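R.Pab1 family restriction endonuclease (Campylobacter coli, PDB 7CFA) probably acts as a restriction DNA glycosylase, recognising a specific DNA sequence, excising a base from it and cleaving the strand at the resulting abasic site. Local coordinates at residues A[41-45]-A[188-193]; A[20-26]-A[46-52]. The protein carries 2 engineered substitutions. All coordinates share one frame; numbering follows the deposited sequence.

Interaction 1 of 2, residues A[41-45]-A[188-193]. Engineered in segment 188-193: Ser192 (natural residue Cys).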
ATOM      1  N   ILE A  41      -6.744  -1.371 -25.854  1.00102.96           N
ATOM      2  CA  ILE A  41      -5.837  -0.527 -25.086  1.00107.54           C
ATOM      3  C   ILE A  41      -4.480  -0.451 -25.777  1.00108.99           C
ATOM      4  O   ILE A  41      -3.596  -1.268 -25.520  1.00105.89           O
ATOM      5  CB  ILE A  41      -5.693  -1.040 -23.641  1.00112.47           C
ATOM      6  CG1 ILE A  41      -7.075  -1.250 -23.015  1.00114.79           C
ATOM      7  CG2 ILE A  41      -4.875  -0.065 -22.806  1.00110.49           C
ATOM      8  CD1 ILE A  41      -7.035  -1.775 -21.597  1.00108.29           C
ATOM      9  N   ASN A  42      -4.318   0.537 -26.654  1.00110.72           N
ATOM     10  CA  ASN A  42      -3.080   0.686 -27.407  1.00107.59           C
ATOM     11  C   ASN A  42      -1.971   1.264 -26.538  1.00103.34           C
ATOM     12  O   ASN A  42      -2.207   2.145 -25.703  1.00110.69           O
ATOM     13  CB  ASN A  42      -3.301   1.581 -28.625  1.00107.63           C
ATOM     14  CG  ASN A  42      -4.182   0.934 -29.672  1.00108.16           C
ATOM     15  OD1 ASN A  42      -4.095  -0.269 -29.918  1.00105.57           O
ATOM     16  ND2 ASN A  42      -5.041   1.732 -30.297  1.00114.34           N
ATOM     17  N   ILE A  43      -0.752   0.774 -26.759  1.00 89.47           N
ATOM     18  CA  ILE A  43       0.425   1.209 -26.023  1.00 79.58           C
ATOM     19  C   ILE A  43       1.018   2.432 -26.707  1.00 83.28           C
ATOM     20  O   ILE A  43       1.214   2.437 -27.928  1.00 82.20           O
ATOM     21  CB  ILE A  43       1.453   0.071 -25.942  1.00 72.15           C
ATOM     22  CG1 ILE A  43       0.899  -1.085 -25.102  1.00 74.93           C
ATOM     23  CG2 ILE A  43       2.778   0.579 -25.387  1.00 63.77           C
ATOM     24  CD1 ILE A  43       0.640  -0.720 -23.658  1.00 77.04           C
ATOM     25  N   ASN A  44       1.302   3.467 -25.925  1.00 84.44           N
ATOM     26  CA  ASN A  44       1.953   4.676 -26.412  1.00 86.48           C
ATOM     27  C   ASN A  44       3.293   4.855 -25.696  1.00 82.73           C
ATOM     28  O   ASN A  44       3.745   3.984 -24.947  1.00 85.26           O
ATOM     29  CB  ASN A  44       1.036   5.887 -26.228  1.00 93.66           C
ATOM     30  CG  ASN A  44       0.546   6.032 -24.803  1.00 94.49           C
ATOM     31  OD1 ASN A  44       1.310   6.379 -23.905  1.00 84.87           O
ATOM     32  ND2 ASN A  44      -0.738   5.769 -24.590  1.00 99.75           N
ATOM     33  N   VAL A  45       3.928   6.008 -25.926  1.00 84.83           N
ATOM     34  CA  VAL A  45       5.259   6.251 -25.379  1.00 82.03           C
ATOM     35  C   VAL A  45       5.241   6.435 -23.866  1.00 79.14           C
ATOM     36  O   VAL A  45       6.292   6.327 -23.221  1.00 76.21           O
ATOM     37  CB  VAL A  45       5.894   7.479 -26.055  1.00 86.23           C
ATOM     38  CG1 VAL A  45       6.085   7.219 -27.539  1.00 94.22           C
ATOM     39  CG2 VAL A  45       5.024   8.706 -25.835  1.00 84.75           C
ATOM     40  N   PHE A 188       5.530  -2.814 -30.139  1.00 74.65           N
ATOM     41  CA  PHE A 188       4.500  -2.579 -29.130  1.00 77.53           C
ATOM     42  C   PHE A 188       3.913  -1.178 -29.241  1.00 81.16           C
ATOM     43  O   PHE A 188       2.761  -0.962 -28.850  1.00 86.55           O
ATOM     44  CB  PHE A 188       5.066  -2.805 -27.729  1.00 70.18           C
ATOM     45  CG  PHE A 188       5.180  -4.253 -27.350  1.00 74.52           C
ATOM     46  CD1 PHE A 188       6.385  -4.922 -27.471  1.00 74.71           C
ATOM     47  CD2 PHE A 188       4.078  -4.945 -26.874  1.00 80.45           C
ATOM     48  CE1 PHE A 188       6.492  -6.256 -27.124  1.00 77.12           C
ATOM     49  CE2 PHE A 188       4.177  -6.279 -26.527  1.00 83.52           C
ATOM     50  CZ  PHE A 188       5.386  -6.934 -26.651  1.00 80.67           C
ATOM     51  N   LEU A 189       4.680  -0.226 -29.766  1.00 77.37           N
ATOM     52  CA  LEU A 189       4.201   1.144 -29.878  1.00 79.71           C
ATOM     53  C   LEU A 189       3.028   1.216 -30.849  1.00 90.51           C
ATOM     54  O   LEU A 189       3.077   0.639 -31.940  1.00 91.32           O
ATOM     55  CB  LEU A 189       5.333   2.061 -30.338  1.00 88.10           C
ATOM     56  CG  LEU A 189       5.112   3.565 -30.165  1.00 93.37           C
ATOM     57  CD1 LEU A 189       4.845   3.893 -28.705  1.00 88.84           C
ATOM     58  CD2 LEU A 189       6.314   4.339 -30.679  1.00 97.74           C
ATOM     59  N   ASN A 190       1.972   1.925 -30.441  1.00 95.19           N
ATOM     60  CA  ASN A 190       0.745   2.059 -31.229  1.00 99.58           C
ATOM     61  C   ASN A 190       0.114   0.694 -31.499  1.00102.48           C
ATOM     62  O   ASN A 190      -0.312   0.387 -32.615  1.00104.62           O
ATOM     63  CB  ASN A 190       1.004   2.816 -32.536  1.00 95.25           C
ATOM     64  CG  ASN A 190       1.539   4.213 -32.302  1.00 97.96           C
ATOM     65  OD1 ASN A 190       1.194   4.864 -31.315  1.00104.78           O
ATOM     66  ND2 ASN A 190       2.387   4.681 -33.209  1.00 91.92           N
ATOM     67  N   ARG A 191       0.056  -0.133 -30.457  1.00 99.09           N
ATOM     68  CA  ARG A 191      -0.514  -1.468 -30.574  1.00100.94           C
ATOM     69  C   ARG A 191      -0.933  -1.953 -29.195  1.00101.41           C
ATOM     70  O   ARG A 191      -0.255  -1.677 -28.202  1.00106.91           O
ATOM     71  CB  ARG A 191       0.484  -2.449 -31.204  1.00 99.63           C
ATOM     72  CG  ARG A 191      -0.054  -3.867 -31.340  1.00102.58           C
ATOM     73  CD  ARG A 191       0.924  -4.785 -32.054  1.00113.67           C
ATOM     74  NE  ARG A 191       2.142  -5.023 -31.283  1.00112.65           N
ATOM     75  CZ  ARG A 191       2.278  -5.983 -30.374  1.00106.73           C
ATOM     76  NH1 ARG A 191       1.267  -6.797 -30.107  1.00114.10           N
ATOM     77  NH2 ARG A 191       3.425  -6.128 -29.728  1.00103.53           N
ATOM     78  N   SER A 192      -2.050  -2.674 -29.142  1.00 95.03           N
ATOM     79  CA  SER A 192      -2.518  -3.252 -27.893  1.00 96.24           C
ATOM     80  C   SER A 192      -1.783  -4.556 -27.602  1.00100.04           C
ATOM     81  O   SER A 192      -1.332  -5.258 -28.511  1.00104.11           O
ATOM     82  CB  SER A 192      -4.025  -3.504 -27.944  1.00 96.96           C
ATOM     83  OG  SER A 192      -4.354  -4.436 -28.959  1.00104.67           O
ATOM     84  N   ILE A 193      -1.661  -4.871 -26.316  1.00 97.16           N
ATOM     85  CA  ILE A 193      -0.967  -6.081 -25.894  1.00 97.67           C
ATOM     86  C   ILE A 193      -1.928  -7.260 -25.975  1.00102.58           C
ATOM     87  O   ILE A 193      -3.029  -7.221 -25.414  1.00104.23           O
ATOM     88  CB  ILE A 193      -0.400  -5.920 -24.475  1.00 94.52           C
ATOM     89  CG1 ILE A 193       0.497  -4.684 -24.399  1.00 93.91           C
ATOM     90  CG2 ILE A 193       0.379  -7.161 -24.072  1.00 96.59           C
ATOM     91  CD1 ILE A 193       1.109  -4.455 -23.035  1.00 98.25           C
TER

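Interaction 2 of 2, residues A[20-26]-A[46-52]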
ATOM      1  N   LYS A  20       4.871  -9.361  -9.972  1.00 73.79           N
ATOM      2  CA  LYS A  20       6.035  -8.487  -9.948  1.00 65.80           C
ATOM      3  C   LYS A  20       6.091  -7.536 -11.137  1.00 62.91           C
ATOM      4  O   LYS A  20       6.807  -6.533 -11.074  1.00 56.97           O
ATOM      5  CB  LYS A  20       7.313  -9.331  -9.908  1.00 69.91           C
ATOM      6  CG  LYS A  20       7.483 -10.150  -8.639  1.00 77.11           C
ATOM      7  CD  LYS A  20       8.384 -11.357  -8.875  1.00 79.76           C
ATOM      8  CE  LYS A  20       9.764 -10.944  -9.362  1.00 69.38           C
ATOM      9  NZ  LYS A  20      10.539 -10.210  -8.323  1.00 57.30           N
ATOM     10  N   ILE A  21       5.365  -7.829 -12.214  1.00 63.74           N
ATOM     11  CA  ILE A  21       5.356  -7.003 -13.417  1.00 59.97           C
ATOM     12  C   ILE A  21       4.017  -6.288 -13.503  1.00 64.45           C
ATOM     13  O   ILE A  21       2.959  -6.929 -13.462  1.00 64.32           O
ATOM     14  CB  ILE A  21       5.605  -7.838 -14.684  1.00 64.78           C
ATOM     15  CG1 ILE A  21       6.889  -8.659 -14.551  1.00 67.13           C
ATOM     16  CG2 ILE A  21       5.680  -6.927 -15.899  1.00 64.38           C
ATOM     17  CD1 ILE A  21       8.143  -7.824 -14.542  1.00 70.92           C
ATOM     18  N   ARG A  22       4.063  -4.964 -13.630  1.00 64.47           N
ATOM     19  CA  ARG A  22       2.864  -4.164 -13.823  1.00 61.53           C
ATOM     20  C   ARG A  22       3.115  -3.144 -14.925  1.00 63.99           C
ATOM     21  O   ARG A  22       4.248  -2.709 -15.144  1.00 66.68           O
ATOM     22  CB  ARG A  22       2.435  -3.456 -12.528  1.00 60.80           C
ATOM     23  CG  ARG A  22       2.057  -4.406 -11.395  1.00 72.05           C
ATOM     24  CD  ARG A  22       1.411  -3.672 -10.224  1.00 82.23           C
ATOM     25  NE  ARG A  22       2.309  -2.699  -9.606  1.00 93.25           N
ATOM     26  CZ  ARG A  22       2.038  -2.043  -8.482  1.00 94.55           C
ATOM     27  NH1 ARG A  22       0.892  -2.256  -7.847  1.00 96.87           N
ATOM     28  NH2 ARG A  22       2.912  -1.174  -7.989  1.00 83.26           N
ATOM     29  N   ILE A  23       2.044  -2.772 -15.620  1.00 65.35           N
ATOM     30  CA  ILE A  23       2.096  -1.791 -16.698  1.00 61.73           C
ATOM     31  C   ILE A  23       1.387  -0.530 -16.228  1.00 62.27           C
ATOM     32  O   ILE A  23       0.240  -0.589 -15.767  1.00 66.30           O
ATOM     33  CB  ILE A  23       1.456  -2.331 -17.989  1.00 68.36           C
ATOM     34  CG1 ILE A  23       2.094  -3.664 -18.385  1.00 69.65           C
ATOM     35  CG2 ILE A  23       1.598  -1.318 -19.115  1.00 66.76           C
ATOM     36  CD1 ILE A  23       3.576  -3.568 -18.674  1.00 69.67           C
ATOM     37  N   LYS A  24       2.068   0.608 -16.343  1.00 62.56           N
ATOM     38  CA  LYS A  24       1.529   1.894 -15.930  1.00 68.07           C
ATOM     39  C   LYS A  24       1.771   2.919 -17.030  1.00 74.67           C
ATOM     40  O   LYS A  24       2.504   2.673 -17.990  1.00 80.44           O
ATOM     41  CB  LYS A  24       2.154   2.365 -14.610  1.00 70.22           C
ATOM     42  CG  LYS A  24       3.660   2.562 -14.671  1.00 80.20           C
ATOM     43  CD  LYS A  24       4.218   3.001 -13.328  1.00 87.26           C
ATOM     44  CE  LYS A  24       5.729   3.169 -13.388  1.00 93.66           C
ATOM     45  NZ  LYS A  24       6.300   3.547 -12.065  1.00 99.90           N
ATOM     46  N   GLN A  25       1.143   4.083 -16.878  1.00 76.09           N
ATOM     47  CA  GLN A  25       1.269   5.181 -17.829  1.00 78.85           C
ATOM     48  C   GLN A  25       1.835   6.394 -17.104  1.00 78.55           C
ATOM     49  O   GLN A  25       1.249   6.863 -16.122  1.00 86.99           O
ATOM     50  CB  GLN A  25      -0.082   5.512 -18.471  1.00 81.44           C
ATOM     51  CG  GLN A  25      -0.017   6.578 -19.555  1.00 90.12           C
ATOM     52  CD  GLN A  25      -1.311   6.695 -20.340  1.00 97.58           C
ATOM     53  OE1 GLN A  25      -2.140   5.783 -20.335  1.00 94.38           O
ATOM     54  NE2 GLN A  25      -1.490   7.821 -21.020  1.00105.72           N
ATOM     55  N   ARG A  26       2.968   6.897 -17.588  1.00 77.07           N
ATOM     56  CA  ARG A  26       3.651   8.015 -16.947  1.00 89.29           C
ATOM     57  C   ARG A  26       2.957   9.320 -17.319  1.00106.34           C
ATOM     58  O   ARG A  26       2.859   9.664 -18.503  1.00110.25           O
ATOM     59  CB  ARG A  26       5.121   8.043 -17.359  1.00 89.93           C
ATOM     60  CG  ARG A  26       5.994   8.963 -16.518  1.00 96.68           C
ATOM     61  CD  ARG A  26       7.460   8.824 -16.902  1.00 99.42           C
ATOM     62  NE  ARG A  26       8.342   9.527 -15.975  1.00102.42           N
ATOM     63  CZ  ARG A  26       9.668   9.534 -16.063  1.00 98.50           C
ATOM     64  NH1 ARG A  26      10.274   8.875 -17.041  1.00 92.45           N
ATOM     65  NH2 ARG A  26      10.390  10.201 -15.172  1.00 98.18           N
ATOM     66  N   LYS A  46       4.080   6.715 -23.279  1.00 87.63           N
ATOM     67  CA  LYS A  46       3.983   6.927 -21.843  1.00 91.86           C
ATOM     68  C   LYS A  46       3.767   5.638 -21.060  1.00 87.64           C
ATOM     69  O   LYS A  46       3.826   5.664 -19.826  1.00 85.21           O
ATOM     70  CB  LYS A  46       2.854   7.916 -21.530  1.00 95.75           C
ATOM     71  CG  LYS A  46       3.111   9.323 -22.048  1.00102.71           C
ATOM     72  CD  LYS A  46       1.947  10.250 -21.734  1.00108.24           C
ATOM     73  CE  LYS A  46       2.203  11.651 -22.267  1.00112.60           C
ATOM     74  NZ  LYS A  46       1.063  12.568 -21.992  1.00118.37           N
ATOM     75  N   HIS A  47       3.526   4.518 -21.737  1.00 82.39           N
ATOM     76  CA  HIS A  47       3.353   3.246 -21.049  1.00 73.60           C
ATOM     77  C   HIS A  47       4.707   2.692 -20.624  1.00 66.51           C
ATOM     78  O   HIS A  47       5.621   2.552 -21.443  1.00 72.07           O
ATOM     79  CB  HIS A  47       2.622   2.245 -21.940  1.00 63.79           C
ATOM     80  CG  HIS A  47       1.143   2.463 -22.005  1.00 77.05           C
ATOM     81  ND1 HIS A  47       0.544   3.219 -22.990  1.00 81.60           N
ATOM     82  CD2 HIS A  47       0.142   2.030 -21.202  1.00 79.30           C
ATOM     83  CE1 HIS A  47      -0.762   3.238 -22.794  1.00 82.37           C
ATOM     84  NE2 HIS A  47      -1.032   2.525 -21.716  1.00 80.99           N
ATOM     85  N   TYR A  48       4.831   2.377 -19.338  1.00 66.71           N
ATOM     86  CA  TYR A  48       6.063   1.863 -18.761  1.00 66.70           C
ATOM     87  C   TYR A  48       5.826   0.489 -18.151  1.00 56.82           C
ATOM     88  O   TYR A  48       4.707   0.146 -17.762  1.00 62.09           O
ATOM     89  CB  TYR A  48       6.611   2.808 -17.683  1.00 72.66           C
ATOM     90  CG  TYR A  48       7.478   3.929 -18.208  1.00 91.79           C
ATOM     91  CD1 TYR A  48       6.938   4.954 -18.976  1.00100.09           C
ATOM     92  CD2 TYR A  48       8.838   3.970 -17.921  1.00 88.91           C
ATOM     93  CE1 TYR A  48       7.730   5.983 -19.452  1.00101.72           C
ATOM     94  CE2 TYR A  48       9.637   4.994 -18.393  1.00 93.48           C
ATOM     95  CZ  TYR A  48       9.079   5.997 -19.157  1.00101.57           C
ATOM     96  OH  TYR A  48       9.870   7.019 -19.628  1.00104.96           O
ATOM     97  N   VAL A  49       6.893  -0.293 -18.076  1.00 56.35           N
ATOM     98  CA  VAL A  49       6.892  -1.550 -17.338  1.00 56.19           C
ATOM     99  C   VAL A  49       7.394  -1.272 -15.930  1.00 57.30           C
ATOM    100  O   VAL A  49       8.425  -0.613 -15.751  1.00 60.12           O
ATOM    101  CB  VAL A  49       7.768  -2.603 -18.037  1.00 57.69           C
ATOM    102  CG1 VAL A  49       7.836  -3.878 -17.203  1.00 55.50           C
ATOM    103  CG2 VAL A  49       7.240  -2.897 -19.430  1.00 60.59           C
ATOM    104  N   GLU A  50       6.664  -1.752 -14.930  1.00 50.10           N
ATOM    105  CA  GLU A  50       7.088  -1.662 -13.538  1.00 46.95           C
ATOM    106  C   GLU A  50       7.465  -3.056 -13.064  1.00 44.96           C
ATOM    107  O   GLU A  50       6.617  -3.953 -13.028  1.00 48.15           O
ATOM    108  CB  GLU A  50       5.989  -1.071 -12.657  1.00 54.51           C
ATOM    109  CG  GLU A  50       6.497  -0.586 -11.310  1.00 49.06           C
ATOM    110  CD  GLU A  50       5.390  -0.084 -10.409  1.00 52.65           C
ATOM    111  OE1 GLU A  50       4.553  -0.906  -9.983  1.00 53.33           O
ATOM    112  OE2 GLU A  50       5.353   1.135 -10.136  1.00 55.70           O
ATOM    113  N   TRP A  51       8.732  -3.233 -12.698  1.00 42.93           N
ATOM    114  CA  TRP A  51       9.293  -4.543 -12.364  1.00 45.64           C
ATOM    115  C   TRP A  51       9.883  -4.480 -10.957  1.00 44.29           C
ATOM    116  O   TRP A  51      10.949  -3.892 -10.751  1.00 41.27           O
ATOM    117  CB  TRP A  51      10.346  -4.949 -13.396  1.00 39.72           C
ATOM    118  CG  TRP A  51      10.956  -6.312 -13.210  1.00 46.45           C
ATOM    119  CD1 TRP A  51      10.615  -7.254 -12.280  1.00 47.60           C
ATOM    120  CD2 TRP A  51      12.020  -6.879 -13.984  1.00 45.83           C
ATOM    121  NE1 TRP A  51      11.403  -8.373 -12.430  1.00 46.77           N
ATOM    122  CE2 TRP A  51      12.274  -8.167 -13.469  1.00 45.51           C
ATOM    123  CE3 TRP A  51      12.782  -6.423 -15.064  1.00 43.08           C
ATOM    124  CZ2 TRP A  51      13.257  -9.000 -13.998  1.00 48.80           C
ATOM    125  CZ3 TRP A  51      13.759  -7.252 -15.586  1.00 42.51           C
ATOM    126  CH2 TRP A  51      13.988  -8.525 -15.052  1.00 49.92           C
ATOM    127  N   GLN A  52       9.188  -5.084  -9.990  1.00 39.98           N
ATOM    128  CA  GLN A  52       9.705  -5.208  -8.628  1.00 39.16           C
ATOM    129  C   GLN A  52      10.735  -6.336  -8.625  1.00 41.14           C
ATOM    130  O   GLN A  52      10.459  -7.485  -8.271  1.00 46.48           O
ATOM    131  CB  GLN A  52       8.582  -5.464  -7.631  1.00 41.40           C
ATOM    132  CG  GLN A  52       9.045  -5.447  -6.179  1.00 51.27           C
ATOM    133  CD  GLN A  52       7.917  -5.692  -5.196  1.00 70.62           C
ATOM    134  OE1 GLN A  52       6.789  -5.992  -5.586  1.00 80.36           O
ATOM    135  NE2 GLN A  52       8.220  -5.563  -3.910  1.00 76.96           N
TER

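Interaction 1 of 2, residues A[41-45]-A[188-193]
Ile43 settles against the turn 188-191 and the residues that follow it, and its side chain can be traced outward atom by atom. Ile43 CB rests on two carbonyl oxygens of the turn, 3.3 Å from Arg191 O and 3.4 Å from Phe188 O. One branch, CG2, stays near Phe188 O. The other, CG1, stands anti to its own carbonyl carbon (chi1 -66°), which carries it over Arg191 O to Ile193, where Ile43 CG1 and Ile193 CG1 are 3.7 Å apart. The tip, CD1, ends against CD1 and CG1 of Ile193, and Val176 adds to the packing round this side chain. The backbone of Ile43 is held at two points: Ile43 N donates to Arg191 O, approaching from well above the carbonyl plane, and Asn190 N donates to Ile43 O at 2.7 Å. The second bond uses an N-H presented by the type II turn from Phe188 to Arg191. This is a short, weakly bonded antiparallel pairing of 42-43 with 191-192 at the protein surface, apart from the large sheet, and it joins two segments far apart in sequence. Leu189 sends its CD1 back across the other segment, 3.5 Å from Asn44 C and 3.7 Å from Val45 CG1. At the opposite end the engineered Ser192, a cysteine in the natural sequence, places its CA 3.3 Å from Ile41 O in a CA-H...O contact. Arg191 NH2 lies over one face of the Phe188 ring, toward its rim, and forms a salt bridge with Glu197, while NE donates to Asn187 O.

Interaction 2 of 2, residues A[20-26]-A[46-52]
A large antiparallel beta sheet, consistent with the curved half-pipe of the R.PabI family, is the setting here: strand 21-26 runs against strand 47-51, with 32-35 bonded beyond the first and 166-175 beyond the second. Their directions differ by 142°, well short of strictly antiparallel. Arg22-Glu50 and Lys24-Tyr48 are hydrogen-bonded pairs, while Ile21-Trp51, Ile23-Val49 and Gln25-His47 are non-hydrogen-bonded ones, with side chains on the other face. The face shared by Ile21, Ile23, Val49 and Trp51 is apolar at this end, with Gln25 and His47 further along. Ile21 CD1 sits over the five-membered ring of Trp51, 3.6 Å from its centroid, in a CH-pi contact, and Leu12 of strand 8-13 touches both residues.

The face of Glu50 carries a salt-bridge network. Glu50 is extended, with CG anti to its backbone N (chi1 -163°), and this brings its carboxylate alongside Arg22. Both Arg22 NE, at 2.9 Å, and Arg22 NH2, at 2.6 Å, reach Glu50 OE1 close to the guanidinium plane, so one oxygen takes both. Lys24, from the strand of Arg22, crosses Glu50 at about a right angle; its NZ meets Glu50 OE2 on the anti side at 3.2 Å and forms a salt bridge with Glu154, its stronger partner. The lysine probably eases the closeness of Glu154 OE2 to Glu50 OE2. At one end of the pairing Lys20 NZ bonds to Gln52 O at 2.7 Å as well as to Glu78. At the other, the Arg26 guanidinium stands almost perpendicular to the Tyr48 ring, with the hydroxyl oxygen in the guanidinium plane, 3.2 Å from Arg26 NH1 to Tyr48 OH.

Interactions 1 and 2 share one run of chain, 41-45 leading directly into 46-52, while of their partners 188-193 comes late in the sequence and 20-26 precedes both; a small surface pairing thus passes into the main sheet within a few residues. Their centres lie about 13 Å apart, on the same side of the chain's centre. Asn44 and His47 tie the junction, since Asn44 OD1 accepts from Lys46 N and Asn44 N donates to His47 ND1. The two contacts also touch by packing, with Asn42 O 3.4 Å from His47 CE1. Val176, just past strand 166-175, contacts both Ile43 and Val49. Neither contact is touched by the second protein chain of the assembly.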